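Local coordinates for protein carboxypeptidase A (Helicoverpa armigera, PDB 1JQG) that probably cleaves single residues from the C-terminal end of peptides as a zinc-dependent metallocarboxypeptidase, seen here as the proenzyme with its activation peptide, at residues Y27-A32 and E71-F76; D35-V40 and A55-P60; Q132-E137 and K157-S162; I195-L198 and V202-S205. All blocks are in the same frame, centred on the assembly; numbering follows the deposited sequence.

The four contacts fall into two groups, one in each part of the proenzyme. Interactions 1 and 2 belong to the activation peptide; their centres are about 11 Å apart, and they meet where Val29 CG2 rests 3.5 Å from Ala55 CB and where Pro60 packs against Val29 and Asp30. Interactions 3 and 4 lie in the zinc carboxypeptidase domain, with centres about 14 Å apart, joined by Ile195, whose CG2 is 3.4 Å from Leu134 CD2. The groups sit on opposite sides of the chain's centre, interactions 1 and 3 having centres about 48 Å apart. All four lie away from the zinc site of His181, Glu184 and His306.

Interaction 1 (Y27-A32 and E71-F76); sequences YQVDVA and EIFENF
The phenol oxygen of Tyr27 has two polar neighbours on helix 70-80: its OH is 3.0 Å from Glu74 OE2 and also makes a weak hydrogen bond to Arg70 NE, just before the segment 71-76. A tyrosine suits this place because its ring can be buried while its hydroxyl extends toward the partly exposed side, where Glu74 stands. Glu74 runs extended beyond CG, and its carboxylate is nearly perpendicular to the phenol ring, the planes 88° apart.

Away from these polar groups the contact is apolar. Phe73 CE1 lies over one face of the Tyr27 ring, on the CB side rather than over the centre, and comes 3.7 Å from Tyr27 CG. The ring centroids are 5.1 Å apart with planes at 52°, an oblique pairing in which the side chains run antiparallel past one another. Phe73 reaches the strand because its CG stands anti to its own backbone N (chi1 168°), which carries the ring out from the helix. At the edge of that ring, near its plane, Val29 CG1 touches Phe73 CZ at 4.0 Å; a small branched residue fills the place beside the phenyl.

Tyr27 and Val29 lie on the same face of strand 25-30, a central strand hydrogen-bonded to strands 61-65 and 83-88. Phe73 also reaches Val63 and Val65 of strand 61-65 and Phe43 of helix 34-46. Helix 70-80 thus lies over the sheet, running nearly along strand 25-30, the segment axes 11.7 Å apart, with helix 34-46 beside it.

Interaction 2 (D35-V40 and A55-P60); sequences DQVKLV and AVPGRP
Val37 meets the loop 55-60 with both of its methyls, and these few atoms make up the close part of the contact. CG2 lies 3.6 Å from Pro57 CD, the two side chains crossing at about a right angle, while CG1 rests 3.7 Å from Ala55 O and CG2 stands 4.0 Å from that same oxygen. The carbonyl therefore faces the pair of methyls, placed there because CG1 is anti to the backbone N of Val37 (chi1 179°) and CG2 is anti to its carbonyl carbon. A beta-branched residue suits the spot, offering two short, stiff apolar contacts, and proline answers with a rigid ring carbon.

Away from Val37 the fit is looser. Val40, one turn further on, points toward the loop but approaches no closer than 5.1 Å, Val56 directs its side chain away from the helix, and Gly58 is solvent-exposed. The turn itself is held by Arg59 N, which donates to Val56 O at 2.9 Å, and Val56 CG1 lies off-centre over one face of the Arg59 guanidinium, 3.8 Å above its plane. The Arg59 side faces the enzyme: NH2 donates a hydrogen bond to Val358 O, and Val37 itself touches Tyr360.

The loop holds a type II beta turn from Val56 to Arg59, with Pro57 second and Gly58 third; at the positive phi of Gly58 (102°) a side chain would be jammed against the preceding carbonyl O, so glycine suits the position. It joins antiparallel strands 50-53 and 61-65 of the activation peptide and, as in other procarboxypeptidases, probably helps seat that peptide against the enzyme.

Interaction 3 (Q132-E137 and K157-S162); sequences QELAKE and KYLRIS
This is helix-on-sheet packing in the carboxypeptidase domain: Leu134, from the last turns of helix 124-137, settles on Leu159 of strand 155-161. Leu134 CD2 and Leu159 CD1 come within 3.9 Å, the side chains crossing at about a right angle, so each presents one methyl to the other. Leu159 holds its CG anti to its own carbonyl carbon (chi1 -75°); CD1 is the extended branch (chi2 -168°), and it is this methyl that reaches Leu134. Both leucines are buried, as fits flexible apolar side chains that must fill the angle between a helix and a strand.

Nearer the start of the strand the contact turns from apolar to mixed. Lys157 CD and CE pass at a right angle across Gln132, each about 4.1 Å from its CG, so methylene packs on methylene. Bends near its end curl the lysine back, and its ammonium group finds its main partner one turn before Gln132, in a salt bridge to Asp128 OD2, together with a hydrogen bond to Ser155 OG. A long aliphatic arm with a charged tip suits this partly exposed border. On the outer surface of the helix Lys136 NZ bridges to Glu133 OE2 at 2.8 Å, approaching from the syn side 27° out of the carboxylate plane, a charge pair spaced three residues along one helix.

Strand 155-161 runs between strands 142-149 and 212-216 of the mixed sheet. Its Lys157 and Leu159 face helix 124-137, whereas Tyr158 lies on the other face against Ile214 and Leu216. Helix 187-200 completes the cover, Ile195 touching both Leu134 and Leu159.

Interaction 4 (I195-L198 and V202-S205); sequences IHKL and VTES
Helix 187-200 comes to its C-terminal end here, with a wider pi-type turn at 196-198, and Lys197 meets Val202 as the chain leaves for the short helix 206-209. The closest approach is between backbones: Val202 CA is 3.4 Å from Lys197 O, a CA-H...O contact with an angle of 152° at the hydrogen. Beside it, Val202 CG2 packs 3.6 Å from Leu198 O. Two successive carbonyls of the final helical turns are thus met by C-H groups of one residue, CA and CG2 of Val202. With chi1 at -172°, CG2 is turned back over the preceding helix end.

The other half of the contact is the lysine arm. Lys197 bends at chi2 (-70°) and then runs straight, which sets NZ 3.7 Å from Thr203 OG1 and 4.1 Å from Thr203 CG2. That is loose company for an ammonium group; its real partner is Asp201 OD1, in a salt bridge. Threonine fits this solvent-facing place, showing both a hydroxyl and a methyl to the lysine. Leu198 points its side chain the other way, into Leu207, Ile208, Trp213 and Trp410. Glu204 is held by Lys414 and Arg418 of helix 402-421, which ties the loop to that helix.

Chemically, the two segments are joined by weak contacts, a CA-H...O interaction and van der Waals packing; the firm polar bond of Lys197 goes to Asp201 of the connecting turn, not to 202-205. The positive charge of Lys197 near a helix C-terminus would probably be favourable toward the carbonyls there, and Glu204 OE1, 6.6 Å from Lys197 NZ, could add only a modest attraction.

Interaction 1 (Y27-A32 and E71-F76)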
loop_
_atom_site.group_PDB
_atom_site.type_symbol
_atom_site.label_atom_id
_atom_site.label_comp_id
_atom_site.label_asym_id
_atom_site.label_seq_id
_atom_site.Cartn_x
_atom_site.Cartn_y
_atom_site.Cartn_z
ATOM N N TYR A 27 4.266 -20.923 0.739
ATOM C CA TYR A 27 4.178 -21.715 1.957
ATOM C C TYR A 27 3.425 -20.942 3.037
ATOM O O TYR A 27 3.362 -19.699 3.044
ATOM C CB TYR A 27 5.566 -22.102 2.443
ATOM C CG TYR A 27 6.241 -23.222 1.677
ATOM C CD1 TYR A 27 7.049 -22.931 0.588
ATOM C CD2 TYR A 27 6.106 -24.556 2.055
ATOM C CE1 TYR A 27 7.709 -23.941 -0.101
ATOM C CE2 TYR A 27 6.729 -25.572 1.352
ATOM C CZ TYR A 27 7.535 -25.252 0.277
ATOM O OH TYR A 27 8.169 -26.230 -0.426
ATOM N N GLN A 28 2.838 -21.670 3.967
ATOM C CA GLN A 28 2.178 -21.092 5.132
ATOM C C GLN A 28 2.919 -21.551 6.388
ATOM O O GLN A 28 2.913 -22.750 6.668
ATOM C CB GLN A 28 0.705 -21.471 5.096
ATOM C CG GLN A 28 -0.078 -21.007 6.298
ATOM C CD GLN A 28 -1.471 -21.626 6.364
ATOM O OE1 GLN A 28 -1.742 -22.376 7.323
ATOM N NE2 GLN A 28 -2.284 -21.300 5.363
ATOM N N VAL A 29 3.617 -20.627 7.049
ATOM C CA VAL A 29 4.367 -20.970 8.251
ATOM C C VAL A 29 3.547 -20.678 9.501
ATOM O O VAL A 29 3.027 -19.588 9.616
ATOM C CB VAL A 29 5.722 -20.248 8.330
ATOM C CG1 VAL A 29 6.465 -20.588 7.031
ATOM C CG2 VAL A 29 5.640 -18.743 8.457
ATOM N N ASP A 30 3.396 -21.660 10.373
ATOM C CA ASP A 30 2.636 -21.584 11.598
ATOM C C ASP A 30 3.585 -21.648 12.776
ATOM O O ASP A 30 4.140 -22.718 12.995
ATOM C CB ASP A 30 1.616 -22.723 11.725
ATOM C CG ASP A 30 0.698 -22.818 10.528
ATOM O OD1 ASP A 30 -0.466 -22.434 10.708
ATOM O OD2 ASP A 30 1.163 -23.248 9.442
ATOM N N VAL A 31 3.752 -20.531 13.469
ATOM C CA VAL A 31 4.624 -20.447 14.630
ATOM C C VAL A 31 3.810 -20.560 15.912
ATOM O O VAL A 31 2.720 -20.023 16.013
ATOM C CB VAL A 31 5.486 -19.158 14.634
ATOM C CG1 VAL A 31 6.489 -19.221 13.480
ATOM C CG2 VAL A 31 4.592 -17.937 14.550
ATOM N N ALA A 32 4.355 -21.253 16.903
ATOM C CA ALA A 32 3.674 -21.467 18.178
ATOM C C ALA A 32 4.055 -20.425 19.222
ATOM O O ALA A 32 3.201 -20.006 19.986
ATOM C CB ALA A 32 4.043 -22.839 18.733
ATOM N N GLU A 71 13.795 -27.035 -0.921
ATOM C CA GLU A 71 14.333 -28.121 -0.108
ATOM C C GLU A 71 15.070 -27.608 1.124
ATOM O O GLU A 71 14.923 -28.155 2.224
ATOM C CB GLU A 71 15.260 -29.011 -0.944
ATOM C CG GLU A 71 15.629 -30.337 -0.298
ATOM C CD GLU A 71 16.285 -31.308 -1.266
ATOM O OE1 GLU A 71 17.505 -31.194 -1.562
ATOM O OE2 GLU A 71 15.594 -32.232 -1.777
ATOM N N ILE A 72 15.879 -26.565 0.959
ATOM C CA ILE A 72 16.618 -25.966 2.064
ATOM C C ILE A 72 15.675 -25.302 3.069
ATOM O O ILE A 72 15.900 -25.336 4.278
ATOM C CB ILE A 72 17.612 -24.910 1.547
ATOM C CG1 ILE A 72 18.625 -25.524 0.565
ATOM C CG2 ILE A 72 18.335 -24.247 2.707
ATOM C CD1 ILE A 72 19.492 -24.445 -0.083
ATOM N N PHE A 73 14.625 -24.664 2.546
ATOM C CA PHE A 73 13.675 -23.907 3.331
ATOM C C PHE A 73 12.919 -24.811 4.305
ATOM O O PHE A 73 12.884 -24.520 5.511
ATOM C CB PHE A 73 12.706 -23.137 2.437
ATOM C CG PHE A 73 11.513 -22.555 3.139
ATOM C CD1 PHE A 73 10.258 -23.137 3.079
ATOM C CD2 PHE A 73 11.686 -21.377 3.869
ATOM C CE1 PHE A 73 9.189 -22.530 3.730
ATOM C CE2 PHE A 73 10.624 -20.788 4.521
ATOM C CZ PHE A 73 9.371 -21.360 4.444
ATOM N N GLU A 74 12.340 -25.901 3.792
ATOM C CA GLU A 74 11.513 -26.776 4.590
ATOM C C GLU A 74 12.364 -27.723 5.429
ATOM O O GLU A 74 11.863 -28.312 6.391
ATOM C CB GLU A 74 10.543 -27.588 3.746
ATOM C CG GLU A 74 11.138 -28.399 2.654
ATOM C CD GLU A 74 10.109 -29.164 1.840
ATOM O OE1 GLU A 74 10.339 -30.411 1.829
ATOM O OE2 GLU A 74 9.155 -28.575 1.251
ATOM N N ASN A 75 13.639 -27.809 5.102
ATOM C CA ASN A 75 14.608 -28.566 5.855
ATOM C C ASN A 75 14.842 -27.920 7.210
ATOM O O ASN A 75 14.887 -28.648 8.187
ATOM C CB ASN A 75 15.950 -28.629 5.114
ATOM C CG ASN A 75 16.841 -29.756 5.596
ATOM O OD1 ASN A 75 16.756 -30.860 5.058
ATOM N ND2 ASN A 75 17.666 -29.457 6.596
ATOM N N PHE A 76 15.008 -26.602 7.197
ATOM C CA PHE A 76 15.227 -25.805 8.393
ATOM C C PHE A 76 14.012 -25.792 9.308
ATOM O O PHE A 76 14.144 -25.950 10.516
ATOM C CB PHE A 76 15.584 -24.369 7.999
ATOM C CG PHE A 76 15.684 -23.404 9.151
ATOM C CD1 PHE A 76 16.865 -23.322 9.865
ATOM C CD2 PHE A 76 14.629 -22.581 9.531
ATOM C CE1 PHE A 76 16.992 -22.445 10.925
ATOM C CE2 PHE A 76 14.759 -21.708 10.585
ATOM C CZ PHE A 76 15.938 -21.632 11.285
#

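Interaction 2 (D35-V40 and A55-P60)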
loop_
_atom_site.group_PDB
_atom_site.type_symbol
_atom_site.label_atom_id
_atom_site.label_comp_id
_atom_site.label_asym_id
_atom_site.label_seq_id
_atom_site.Cartn_x
_atom_site.Cartn_y
_atom_site.Cartn_z
ATOM N N ASP A 35 9.706 -17.235 20.383
ATOM C CA ASP A 35 11.004 -17.778 20.083
ATOM C C ASP A 35 11.112 -18.171 18.605
ATOM O O ASP A 35 12.122 -17.924 17.947
ATOM C CB ASP A 35 11.318 -18.982 20.977
ATOM C CG ASP A 35 12.758 -19.440 20.858
ATOM O OD1 ASP A 35 13.621 -18.795 21.518
ATOM O OD2 ASP A 35 12.989 -20.420 20.112
ATOM N N GLN A 36 10.045 -18.720 18.058
ATOM C CA GLN A 36 9.957 -19.097 16.670
ATOM C C GLN A 36 9.705 -17.921 15.722
ATOM O O GLN A 36 10.081 -17.917 14.530
ATOM C CB GLN A 36 8.841 -20.145 16.554
ATOM C CG GLN A 36 9.136 -21.422 17.312
ATOM C CD GLN A 36 8.130 -22.532 17.038
ATOM O OE1 GLN A 36 8.465 -23.713 16.907
ATOM N NE2 GLN A 36 6.872 -22.089 16.955
ATOM N N VAL A 37 8.989 -16.887 16.216
ATOM C CA VAL A 37 8.754 -15.680 15.440
ATOM C C VAL A 37 10.071 -15.053 14.983
ATOM O O VAL A 37 10.184 -14.602 13.851
ATOM C CB VAL A 37 7.931 -14.648 16.215
ATOM C CG1 VAL A 37 7.712 -13.374 15.422
ATOM C CG2 VAL A 37 6.544 -15.196 16.565
ATOM N N LYS A 38 11.047 -15.000 15.874
ATOM C CA LYS A 38 12.377 -14.489 15.632
ATOM C C LYS A 38 13.154 -15.468 14.739
ATOM O O LYS A 38 13.774 -15.143 13.732
ATOM C CB LYS A 38 13.125 -14.306 16.960
ATOM C CG LYS A 38 13.813 -13.014 17.312
ATOM C CD LYS A 38 14.699 -12.469 16.201
ATOM C CE LYS A 38 15.076 -11.016 16.482
ATOM N NZ LYS A 38 15.559 -10.904 17.899
ATOM N N LEU A 39 13.067 -16.744 15.071
ATOM C CA LEU A 39 13.714 -17.823 14.364
ATOM C C LEU A 39 13.409 -17.748 12.873
ATOM O O LEU A 39 14.294 -17.702 12.021
ATOM C CB LEU A 39 13.238 -19.178 14.882
ATOM C CG LEU A 39 13.953 -20.450 14.458
ATOM C CD1 LEU A 39 15.426 -20.477 14.864
ATOM C CD2 LEU A 39 13.232 -21.651 15.079
ATOM N N VAL A 40 12.119 -17.785 12.544
ATOM C CA VAL A 40 11.638 -17.854 11.170
ATOM C C VAL A 40 11.931 -16.563 10.426
ATOM O O VAL A 40 12.362 -16.590 9.269
ATOM C CB VAL A 40 10.135 -18.177 11.091
ATOM C CG1 VAL A 40 9.600 -18.205 9.681
ATOM C CG2 VAL A 40 9.873 -19.531 11.745
ATOM N N ALA A 55 4.670 -14.327 10.171
ATOM C CA ALA A 55 4.151 -15.341 11.067
ATOM C C ALA A 55 4.084 -14.838 12.516
ATOM O O ALA A 55 5.026 -14.250 13.000
ATOM C CB ALA A 55 5.010 -16.592 11.083
ATOM N N VAL A 56 2.957 -15.096 13.177
ATOM C CA VAL A 56 2.775 -14.785 14.586
ATOM C C VAL A 56 1.812 -15.788 15.172
ATOM O O VAL A 56 0.889 -16.194 14.462
ATOM C CB VAL A 56 2.267 -13.340 14.705
ATOM C CG1 VAL A 56 0.756 -13.260 14.494
ATOM C CG2 VAL A 56 2.683 -12.687 16.000
ATOM N N PRO A 57 1.987 -16.192 16.425
ATOM C CA PRO A 57 1.058 -17.118 17.077
ATOM C C PRO A 57 -0.402 -16.693 16.957
ATOM O O PRO A 57 -0.769 -15.585 17.320
ATOM C CB PRO A 57 1.546 -17.248 18.512
ATOM C CG PRO A 57 3.007 -16.871 18.441
ATOM C CD PRO A 57 3.081 -15.813 17.348
ATOM N N GLY A 58 -1.212 -17.537 16.318
ATOM C CA GLY A 58 -2.618 -17.270 16.100
ATOM C C GLY A 58 -2.977 -16.789 14.697
ATOM O O GLY A 58 -4.138 -16.718 14.289
ATOM N N ARG A 59 -1.974 -16.409 13.910
ATOM C CA ARG A 59 -2.232 -15.964 12.541
ATOM C C ARG A 59 -1.010 -16.233 11.668
ATOM O O ARG A 59 -0.102 -15.419 11.559
ATOM C CB ARG A 59 -2.582 -14.457 12.518
ATOM C CG ARG A 59 -3.117 -13.972 11.177
ATOM C CD ARG A 59 -3.449 -12.474 11.184
ATOM N NE ARG A 59 -2.222 -11.664 11.278
ATOM C CZ ARG A 59 -1.833 -11.003 12.364
ATOM N NH1 ARG A 59 -2.570 -11.034 13.474
ATOM N NH2 ARG A 59 -0.722 -10.296 12.384
ATOM N N PRO A 60 -0.933 -17.419 11.085
ATOM C CA PRO A 60 0.168 -17.873 10.249
ATOM C C PRO A 60 0.486 -16.975 9.061
ATOM O O PRO A 60 -0.388 -16.299 8.517
ATOM C CB PRO A 60 -0.249 -19.254 9.717
ATOM C CG PRO A 60 -1.673 -19.424 10.029
ATOM C CD PRO A 60 -1.953 -18.503 11.197
#

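Interaction 3 (Q132-E137 and K157-S162)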
loop_
_atom_site.group_PDB
_atom_site.type_symbol
_atom_site.label_atom_id
_atom_site.label_comp_id
_atom_site.label_asym_id
_atom_site.label_seq_id
_atom_site.Cartn_x
_atom_site.Cartn_y
_atom_site.Cartn_z
ATOM N N GLN A 132 -4.982 14.474 -15.796
ATOM C CA GLN A 132 -4.928 15.684 -16.622
ATOM C C GLN A 132 -6.245 16.057 -17.252
ATOM O O GLN A 132 -6.551 17.231 -17.473
ATOM C CB GLN A 132 -3.859 15.525 -17.708
ATOM C CG GLN A 132 -2.453 15.448 -17.151
ATOM C CD GLN A 132 -1.432 15.067 -18.193
ATOM O OE1 GLN A 132 -0.815 13.991 -18.148
ATOM N NE2 GLN A 132 -1.259 15.928 -19.163
ATOM N N GLU A 133 -7.100 15.098 -17.518
ATOM C CA GLU A 133 -8.390 15.286 -18.141
ATOM C C GLU A 133 -9.376 15.842 -17.136
ATOM O O GLU A 133 -10.247 16.709 -17.392
ATOM C CB GLU A 133 -8.933 13.993 -18.743
ATOM C CG GLU A 133 -8.087 13.441 -19.897
ATOM C CD GLU A 133 -7.980 14.441 -21.050
ATOM O OE1 GLU A 133 -9.076 14.720 -21.588
ATOM O OE2 GLU A 133 -6.860 14.890 -21.367
ATOM N N LEU A 134 -9.187 15.438 -15.899
ATOM C CA LEU A 134 -10.010 15.895 -14.786
ATOM C C LEU A 134 -9.794 17.373 -14.539
ATOM O O LEU A 134 -10.755 18.143 -14.342
ATOM C CB LEU A 134 -9.617 15.040 -13.562
ATOM C CG LEU A 134 -10.732 14.297 -12.843
ATOM C CD1 LEU A 134 -11.621 13.479 -13.768
ATOM C CD2 LEU A 134 -10.123 13.374 -11.783
ATOM N N ALA A 135 -8.520 17.814 -14.644
ATOM C CA ALA A 135 -8.233 19.237 -14.449
ATOM C C ALA A 135 -8.763 20.153 -15.548
ATOM O O ALA A 135 -8.903 21.359 -15.304
ATOM C CB ALA A 135 -6.739 19.502 -14.279
ATOM N N LYS A 136 -9.035 19.600 -16.722
ATOM C CA LYS A 136 -9.709 20.323 -17.802
ATOM C C LYS A 136 -11.220 20.476 -17.641
ATOM O O LYS A 136 -11.779 21.497 -17.976
ATOM C CB LYS A 136 -9.499 19.547 -19.112
ATOM C CG LYS A 136 -8.044 19.514 -19.557
ATOM C CD LYS A 136 -7.913 18.826 -20.916
ATOM C CE LYS A 136 -6.463 18.345 -21.145
ATOM N NZ LYS A 136 -6.397 17.472 -22.358
ATOM N N GLU A 137 -11.886 19.445 -17.123
ATOM C CA GLU A 137 -13.340 19.452 -16.972
ATOM C C GLU A 137 -13.804 20.075 -15.670
ATOM O O GLU A 137 -14.906 20.629 -15.578
ATOM C CB GLU A 137 -13.899 18.023 -17.045
ATOM C CG GLU A 137 -15.394 17.911 -17.275
ATOM C CD GLU A 137 -15.881 16.481 -17.435
ATOM O OE1 GLU A 137 -14.989 15.640 -17.697
ATOM O OE2 GLU A 137 -17.084 16.150 -17.315
ATOM N N LYS A 157 2.485 12.677 -10.785
ATOM C CA LYS A 157 1.577 13.742 -10.499
ATOM C C LYS A 157 0.478 13.305 -9.552
ATOM O O LYS A 157 0.244 12.138 -9.243
ATOM C CB LYS A 157 1.018 14.395 -11.752
ATOM C CG LYS A 157 0.542 13.479 -12.831
ATOM C CD LYS A 157 -0.162 14.249 -13.954
ATOM C CE LYS A 157 0.865 15.100 -14.705
ATOM N NZ LYS A 157 1.777 14.311 -15.617
ATOM N N TYR A 158 -0.110 14.299 -8.865
ATOM C CA TYR A 158 -1.097 14.042 -7.836
ATOM C C TYR A 158 -2.158 15.127 -8.000
ATOM O O TYR A 158 -1.910 16.163 -8.625
ATOM C CB TYR A 158 -0.487 14.026 -6.423
ATOM C CG TYR A 158 0.134 15.330 -5.968
ATOM C CD1 TYR A 158 -0.545 16.234 -5.158
ATOM C CD2 TYR A 158 1.411 15.669 -6.380
ATOM C CE1 TYR A 158 0.036 17.426 -4.758
ATOM C CE2 TYR A 158 2.005 16.848 -5.983
ATOM C CZ TYR A 158 1.320 17.730 -5.170
ATOM O OH TYR A 158 1.966 18.888 -4.807
ATOM N N LEU A 159 -3.287 14.946 -7.309
ATOM C CA LEU A 159 -4.364 15.912 -7.366
ATOM C C LEU A 159 -4.443 16.754 -6.096
ATOM O O LEU A 159 -4.296 16.272 -4.996
ATOM C CB LEU A 159 -5.652 15.121 -7.668
ATOM C CG LEU A 159 -5.872 14.614 -9.083
ATOM C CD1 LEU A 159 -7.311 14.132 -9.241
ATOM C CD2 LEU A 159 -5.598 15.657 -10.154
ATOM N N ARG A 160 -4.925 17.979 -6.231
ATOM C CA ARG A 160 -5.264 18.850 -5.110
ATOM C C ARG A 160 -6.727 19.240 -5.255
ATOM O O ARG A 160 -7.031 20.081 -6.101
ATOM C CB ARG A 160 -4.383 20.095 -5.119
ATOM C CG ARG A 160 -2.972 19.850 -4.591
ATOM C CD ARG A 160 -2.302 21.185 -4.242
ATOM N NE ARG A 160 -2.061 21.997 -5.418
ATOM C CZ ARG A 160 -1.612 23.220 -5.467
ATOM N NH1 ARG A 160 -1.312 23.860 -4.350
ATOM N NH2 ARG A 160 -1.471 23.828 -6.642
ATOM N N ILE A 161 -7.612 18.549 -4.580
ATOM C CA ILE A 161 -9.048 18.798 -4.654
ATOM C C ILE A 161 -9.476 19.811 -3.582
ATOM O O ILE A 161 -9.230 19.653 -2.382
ATOM C CB ILE A 161 -9.832 17.472 -4.489
ATOM C CG1 ILE A 161 -9.325 16.446 -5.503
ATOM C CG2 ILE A 161 -11.319 17.778 -4.577
ATOM C CD1 ILE A 161 -9.803 15.030 -5.495
ATOM N N SER A 162 -10.063 20.906 -4.017
ATOM C CA SER A 162 -10.489 21.994 -3.158
ATOM C C SER A 162 -11.452 22.966 -3.832
ATOM O O SER A 162 -11.276 23.466 -4.948
ATOM C CB SER A 162 -9.265 22.767 -2.633
ATOM O OG SER A 162 -9.708 23.893 -1.870
#

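Interaction 4 (I195-L198 and V202-S205)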
loop_
_atom_site.group_PDB
_atom_site.type_symbol
_atom_site.label_atom_id
_atom_site.label_comp_id
_atom_site.label_asym_id
_atom_site.label_seq_id
_atom_site.Cartn_x
_atom_site.Cartn_y
_atom_site.Cartn_z
ATOM N N ILE A 195 -11.372 9.929 -5.605
ATOM C CA ILE A 195 -11.426 10.969 -6.625
ATOM C C ILE A 195 -12.818 11.009 -7.252
ATOM O O ILE A 195 -13.340 12.082 -7.602
ATOM C CB ILE A 195 -10.361 10.699 -7.713
ATOM C CG1 ILE A 195 -8.955 10.872 -7.129
ATOM C CG2 ILE A 195 -10.539 11.612 -8.892
ATOM C CD1 ILE A 195 -7.798 10.496 -8.033
ATOM N N HIS A 196 -13.410 9.805 -7.447
ATOM C CA HIS A 196 -14.695 9.688 -8.112
ATOM C C HIS A 196 -15.796 10.305 -7.272
ATOM O O HIS A 196 -16.690 10.987 -7.756
ATOM C CB HIS A 196 -14.953 8.236 -8.505
ATOM C CG HIS A 196 -16.342 7.934 -8.982
ATOM N ND1 HIS A 196 -17.383 7.407 -8.238
ATOM C CD2 HIS A 196 -16.828 8.133 -10.225
ATOM C CE1 HIS A 196 -18.454 7.299 -9.000
ATOM N NE2 HIS A 196 -18.142 7.739 -10.200
ATOM N N LYS A 197 -15.780 10.066 -5.976
ATOM C CA LYS A 197 -16.811 10.637 -5.085
ATOM C C LYS A 197 -16.580 12.097 -4.715
ATOM O O LYS A 197 -17.518 12.792 -4.385
ATOM C CB LYS A 197 -16.948 9.843 -3.777
ATOM C CG LYS A 197 -17.605 8.468 -3.999
ATOM C CD LYS A 197 -19.062 8.780 -4.342
ATOM C CE LYS A 197 -19.839 7.524 -4.694
ATOM N NZ LYS A 197 -21.275 7.963 -4.845
ATOM N N LEU A 198 -15.332 12.581 -4.793
ATOM C CA LEU A 198 -15.046 13.979 -4.512
ATOM C C LEU A 198 -15.155 14.876 -5.738
ATOM O O LEU A 198 -15.219 16.095 -5.617
ATOM C CB LEU A 198 -13.656 14.106 -3.872
ATOM C CG LEU A 198 -13.437 13.463 -2.522
ATOM C CD1 LEU A 198 -11.960 13.523 -2.159
ATOM C CD2 LEU A 198 -14.240 14.120 -1.411
ATOM N N VAL A 202 -20.379 13.671 -6.664
ATOM C CA VAL A 202 -20.367 14.277 -5.337
ATOM C C VAL A 202 -21.733 14.148 -4.654
ATOM O O VAL A 202 -22.648 14.966 -4.858
ATOM C CB VAL A 202 -20.000 15.775 -5.425
ATOM C CG1 VAL A 202 -19.807 16.336 -4.021
ATOM C CG2 VAL A 202 -18.756 15.974 -6.284
ATOM N N THR A 203 -21.877 13.121 -3.817
ATOM C CA THR A 203 -23.123 12.935 -3.095
ATOM C C THR A 203 -23.083 13.477 -1.669
ATOM O O THR A 203 -24.106 13.575 -0.970
ATOM C CB THR A 203 -23.566 11.461 -3.096
ATOM O OG1 THR A 203 -22.514 10.615 -2.646
ATOM C CG2 THR A 203 -24.001 11.024 -4.500
ATOM N N GLU A 204 -21.903 13.872 -1.205
ATOM C CA GLU A 204 -21.672 14.416 0.121
ATOM C C GLU A 204 -20.881 15.711 0.057
ATOM O O GLU A 204 -19.659 15.647 0.130
ATOM C CB GLU A 204 -20.952 13.416 1.015
ATOM C CG GLU A 204 -21.806 12.208 1.389
ATOM C CD GLU A 204 -21.021 11.097 2.063
ATOM O OE1 GLU A 204 -20.826 10.056 1.394
ATOM O OE2 GLU A 204 -20.661 11.378 3.232
ATOM N N SER A 205 -21.573 16.832 0.117
ATOM C CA SER A 205 -20.996 18.153 -0.040
ATOM C C SER A 205 -20.093 18.587 1.103
ATOM O O SER A 205 -19.175 19.381 0.931
ATOM C CB SER A 205 -22.137 19.179 -0.210
ATOM O OG SER A 205 -22.947 19.169 0.943
#